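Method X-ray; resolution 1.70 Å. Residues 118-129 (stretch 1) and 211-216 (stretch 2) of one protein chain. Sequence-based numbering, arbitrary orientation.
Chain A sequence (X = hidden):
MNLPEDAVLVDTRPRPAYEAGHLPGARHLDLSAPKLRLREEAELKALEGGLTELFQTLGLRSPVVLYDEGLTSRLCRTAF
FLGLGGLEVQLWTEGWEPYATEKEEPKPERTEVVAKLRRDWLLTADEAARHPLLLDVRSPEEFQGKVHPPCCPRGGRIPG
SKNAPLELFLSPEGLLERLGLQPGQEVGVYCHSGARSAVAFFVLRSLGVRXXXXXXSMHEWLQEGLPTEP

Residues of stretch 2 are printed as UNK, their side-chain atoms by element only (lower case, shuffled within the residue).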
# COMPACT_ATOMS: atom_id res chain seq x y z
N ARG A 118 -4.57 -1.38 12.07
CA ARG A 118 -5.03 -2.70 11.71
C ARG A 118 -3.75 -3.54 11.59
O ARG A 118 -3.26 -3.78 10.50
CB ARG A 118 -5.76 -2.64 10.37
CG ARG A 118 -6.95 -3.56 10.28
CD ARG A 118 -7.72 -3.38 8.99
NE ARG A 118 -8.34 -2.06 8.87
CZ ARG A 118 -9.53 -1.86 8.32
NH1 ARG A 118 -10.22 -2.89 7.83
NH2 ARG A 118 -10.04 -0.63 8.25
N ARG A 119 -3.19 -3.96 12.73
CA ARG A 119 -1.95 -4.73 12.72
C ARG A 119 -2.04 -5.96 11.84
O ARG A 119 -1.03 -6.41 11.31
CB ARG A 119 -1.54 -5.16 14.14
CG ARG A 119 -0.82 -4.09 14.95
CD ARG A 119 0.53 -3.71 14.33
NE ARG A 119 1.51 -4.80 14.35
CZ ARG A 119 2.11 -5.25 15.44
NH1 ARG A 119 1.86 -4.71 16.63
NH2 ARG A 119 2.98 -6.25 15.35
N ASP A 120 -3.25 -6.49 11.68
CA ASP A 120 -3.43 -7.68 10.85
C ASP A 120 -3.07 -7.47 9.38
O ASP A 120 -2.77 -8.43 8.66
CB ASP A 120 -4.88 -8.21 10.98
CG ASP A 120 -5.94 -7.13 10.79
OD1 ASP A 120 -5.99 -6.19 11.61
OD2 ASP A 120 -6.73 -7.23 9.82
N TRP A 121 -3.10 -6.22 8.93
CA TRP A 121 -2.75 -5.91 7.54
C TRP A 121 -1.25 -5.82 7.32
O TRP A 121 -0.75 -5.89 6.20
CB TRP A 121 -3.34 -4.54 7.18
CG TRP A 121 -4.75 -4.56 6.72
CD1 TRP A 121 -5.73 -5.44 7.08
CD2 TRP A 121 -5.35 -3.65 5.78
NE1 TRP A 121 -6.90 -5.14 6.42
CE2 TRP A 121 -6.70 -4.04 5.62
CE3 TRP A 121 -4.87 -2.53 5.07
CZ2 TRP A 121 -7.58 -3.36 4.77
CZ3 TRP A 121 -5.74 -1.85 4.23
CH2 TRP A 121 -7.09 -2.27 4.08
N LEU A 122 -0.53 -5.66 8.41
CA LEU A 122 0.89 -5.41 8.35
C LEU A 122 1.85 -6.50 8.80
O LEU A 122 1.50 -7.36 9.59
CB LEU A 122 1.15 -4.18 9.22
CG LEU A 122 2.55 -3.65 9.53
CD1 LEU A 122 3.10 -2.96 8.30
CD2 LEU A 122 2.48 -2.69 10.73
N LEU A 123 3.06 -6.43 8.26
CA LEU A 123 4.18 -7.26 8.71
C LEU A 123 5.30 -6.29 9.14
O LEU A 123 5.71 -5.41 8.38
CB LEU A 123 4.76 -8.10 7.58
CG LEU A 123 3.98 -9.33 7.15
CD1 LEU A 123 4.74 -9.98 6.00
CD2 LEU A 123 3.81 -10.29 8.32
N THR A 124 5.81 -6.46 10.35
CA THR A 124 6.94 -5.67 10.80
C THR A 124 8.12 -6.53 10.33
O THR A 124 7.90 -7.67 9.88
CB THR A 124 7.02 -5.60 12.33
OG1 THR A 124 7.03 -6.93 12.85
CG2 THR A 124 5.82 -4.84 12.91
N ALA A 125 9.34 -6.03 10.45
CA ALA A 125 10.53 -6.78 10.02
C ALA A 125 10.61 -8.09 10.77
O ALA A 125 10.89 -9.14 10.18
CB ALA A 125 11.80 -5.99 10.29
N ASP A 126 10.36 -8.04 12.07
CA ASP A 126 10.40 -9.27 12.86
C ASP A 126 9.37 -10.30 12.39
O ASP A 126 9.65 -11.51 12.35
CB ASP A 126 10.18 -8.94 14.32
CG ASP A 126 11.47 -8.69 15.04
OD1 ASP A 126 11.95 -9.62 15.71
OD2 ASP A 126 12.01 -7.57 14.89
N GLU A 127 8.19 -9.82 12.02
CA GLU A 127 7.15 -10.73 11.56
C GLU A 127 7.51 -11.26 10.18
O GLU A 127 7.28 -12.43 9.88
CB GLU A 127 5.79 -10.01 11.54
CG GLU A 127 5.29 -9.71 12.96
CD GLU A 127 4.21 -8.65 13.00
OE1 GLU A 127 4.03 -7.94 11.99
OE2 GLU A 127 3.56 -8.52 14.05
N ALA A 128 8.09 -10.42 9.34
CA ALA A 128 8.48 -10.85 8.01
C ALA A 128 9.57 -11.92 8.10
O ALA A 128 9.52 -12.92 7.38
CB ALA A 128 8.98 -9.67 7.18
N ALA A 129 10.52 -11.71 9.01
CA ALA A 129 11.64 -12.62 9.22
C ALA A 129 11.21 -14.03 9.61
O ALA A 129 11.93 -15.00 9.37
CB ALA A 129 12.55 -12.07 10.30
N UNK A 211 -3.19 -11.97 2.64
CA UNK A 211 -1.92 -11.28 2.40
C UNK A 211 -1.67 -10.18 3.44
O UNK A 211 -2.59 -9.49 3.87
c UNK A 211 -1.92 -10.69 1.00
N UNK A 212 -0.42 -10.03 3.86
CA UNK A 212 -0.01 -9.02 4.84
C UNK A 212 1.18 -8.33 4.20
O UNK A 212 2.05 -8.98 3.64
c UNK A 212 0.43 -9.66 6.15
c UNK A 212 -0.02 -11.14 8.06
c UNK A 212 -0.66 -10.41 6.89
n UNK A 212 1.53 -11.87 10.29
c UNK A 212 1.32 -10.59 10.05
n UNK A 212 0.59 -10.22 9.00
n UNK A 212 1.82 -9.67 10.87
N UNK A 213 1.23 -7.00 4.33
CA UNK A 213 2.26 -6.18 3.69
C UNK A 213 3.40 -5.77 4.60
O UNK A 213 3.17 -5.15 5.63
o UNK A 213 2.11 -2.90 1.91
c UNK A 213 2.40 -4.09 2.16
n UNK A 213 3.39 -4.70 1.58
c UNK A 213 1.55 -4.92 3.14
N UNK A 214 4.63 -6.11 4.20
CA UNK A 214 5.82 -5.75 4.96
C UNK A 214 6.14 -4.34 4.50
O UNK A 214 6.95 -4.13 3.60
c UNK A 214 9.53 -6.62 4.81
c UNK A 214 10.72 -6.20 5.39
c UNK A 214 8.30 -6.25 5.33
c UNK A 214 9.47 -5.02 7.07
c UNK A 214 7.00 -6.68 4.65
c UNK A 214 8.28 -5.46 6.48
c UNK A 214 10.68 -5.39 6.53
o UNK A 214 11.85 -4.95 7.08
N UNK A 215 5.51 -3.37 5.17
CA UNK A 215 5.66 -1.97 4.81
C UNK A 215 7.10 -1.47 4.85
O UNK A 215 7.52 -0.74 3.95
c UNK A 215 4.21 0.56 3.91
c UNK A 215 4.63 0.35 5.37
c UNK A 215 3.64 0.96 6.33
c UNK A 215 4.74 -1.14 5.69
N UNK A 216 7.88 -1.86 5.86
CA UNK A 216 9.27 -1.43 5.92
C UNK A 216 10.04 -1.90 4.70
O UNK A 216 10.91 -1.19 4.13
O HOH W 1 6.84 -2.84 8.36

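Position 211 carries one side-chain carbon, and its CA-to-CB bond points away from stretch 1, with no contact made. A lone CB is alanine: Ala-211, a strand residue that leads into the contact.

Position 212 has three carbons in a row, a nitrogen, then a carbon bearing two more nitrogens. One of the terminal nitrogens lies 2.7 Å from Leu-122 O and 3.0 Å from Glu-127 OE1. That unbranched chain ending in a guanidinium is arginine. Arg-212 points toward stretch 1 and has more of its surface covered by stretch 1 than any other residue of its stretch. Its NH2 is the nitrogen that donates to the backbone Leu-122 O, and its NE adds a weak bond to the same Leu-122 O at 3.1 Å. NH2 also forms the salt bridge with Glu-127 OE1. Both acceptors lie near the guanidinium plane, where its N-H groups point, while Leu-123 CD2 packs over one face, 3.0 Å from Arg-212 CZ.

Position 213 shows two carbons, the second carrying one oxygen and one nitrogen, and its backbone N lies 2.9 Å from Trp-121 O. The side chain is a short amide, hence asparagine. Asn-213 matters here through its backbone. Its N donates to Trp-121 O and its O accepts from Leu-123 N, each at 2.9 Å, so the two bonds flank Leu-122 and make a single beta bridge.

Position 214 has one carbon followed by a six-carbon ring bearing an oxygen, with Ala-128 CB over one face of the ring. This is tyrosine. Ala-128 CB sits 4.1 Å from the centroid of the Tyr-214 ring in a CH-pi contact, and Leu-123 O lies at the ring edge. Ala-125 CB comes within 3.4 Å of Tyr-214 OH, a hydroxyl satisfied elsewhere in the structure.

Position 215 has four carbons, forked at the second, and its CB is 3.6 Å from Leu-122 CD1: leucine. Leu-215 meets Leu-122 because the end of the Leu-122 side chain comes back nearer although its CA-to-CB bond points away.

Position 216 has no side-chain atoms and is glycine. An ideal CB on Gly-216 would be crowded by Tyr-214 CE1 at 3.1 Å. A water accepts from Gly-216 N at 2.9 Å and donates to Leu-123 O at 2.8 Å, extending the link beyond the bridge.

The contact works by a short backbone bridge reinforced by side chains. Glu-127 ties stretch 1 together: its OE2 forms a salt bridge with Arg-119 NH2 at 2.7 Å, the hydrogen bond in it weak, its OE1 accepts from Thr-124 N at 2.8 Å, and its own N is capped by Thr-124 OG1 at 3.2 Å. The rule to read is economy: one bridge sets the register, one arginine binds a backbone carbonyl and shares a carboxylate, and one aromatic ring fills the space against small helix alanines.

Stretch 2 (211-216) ARNYLG
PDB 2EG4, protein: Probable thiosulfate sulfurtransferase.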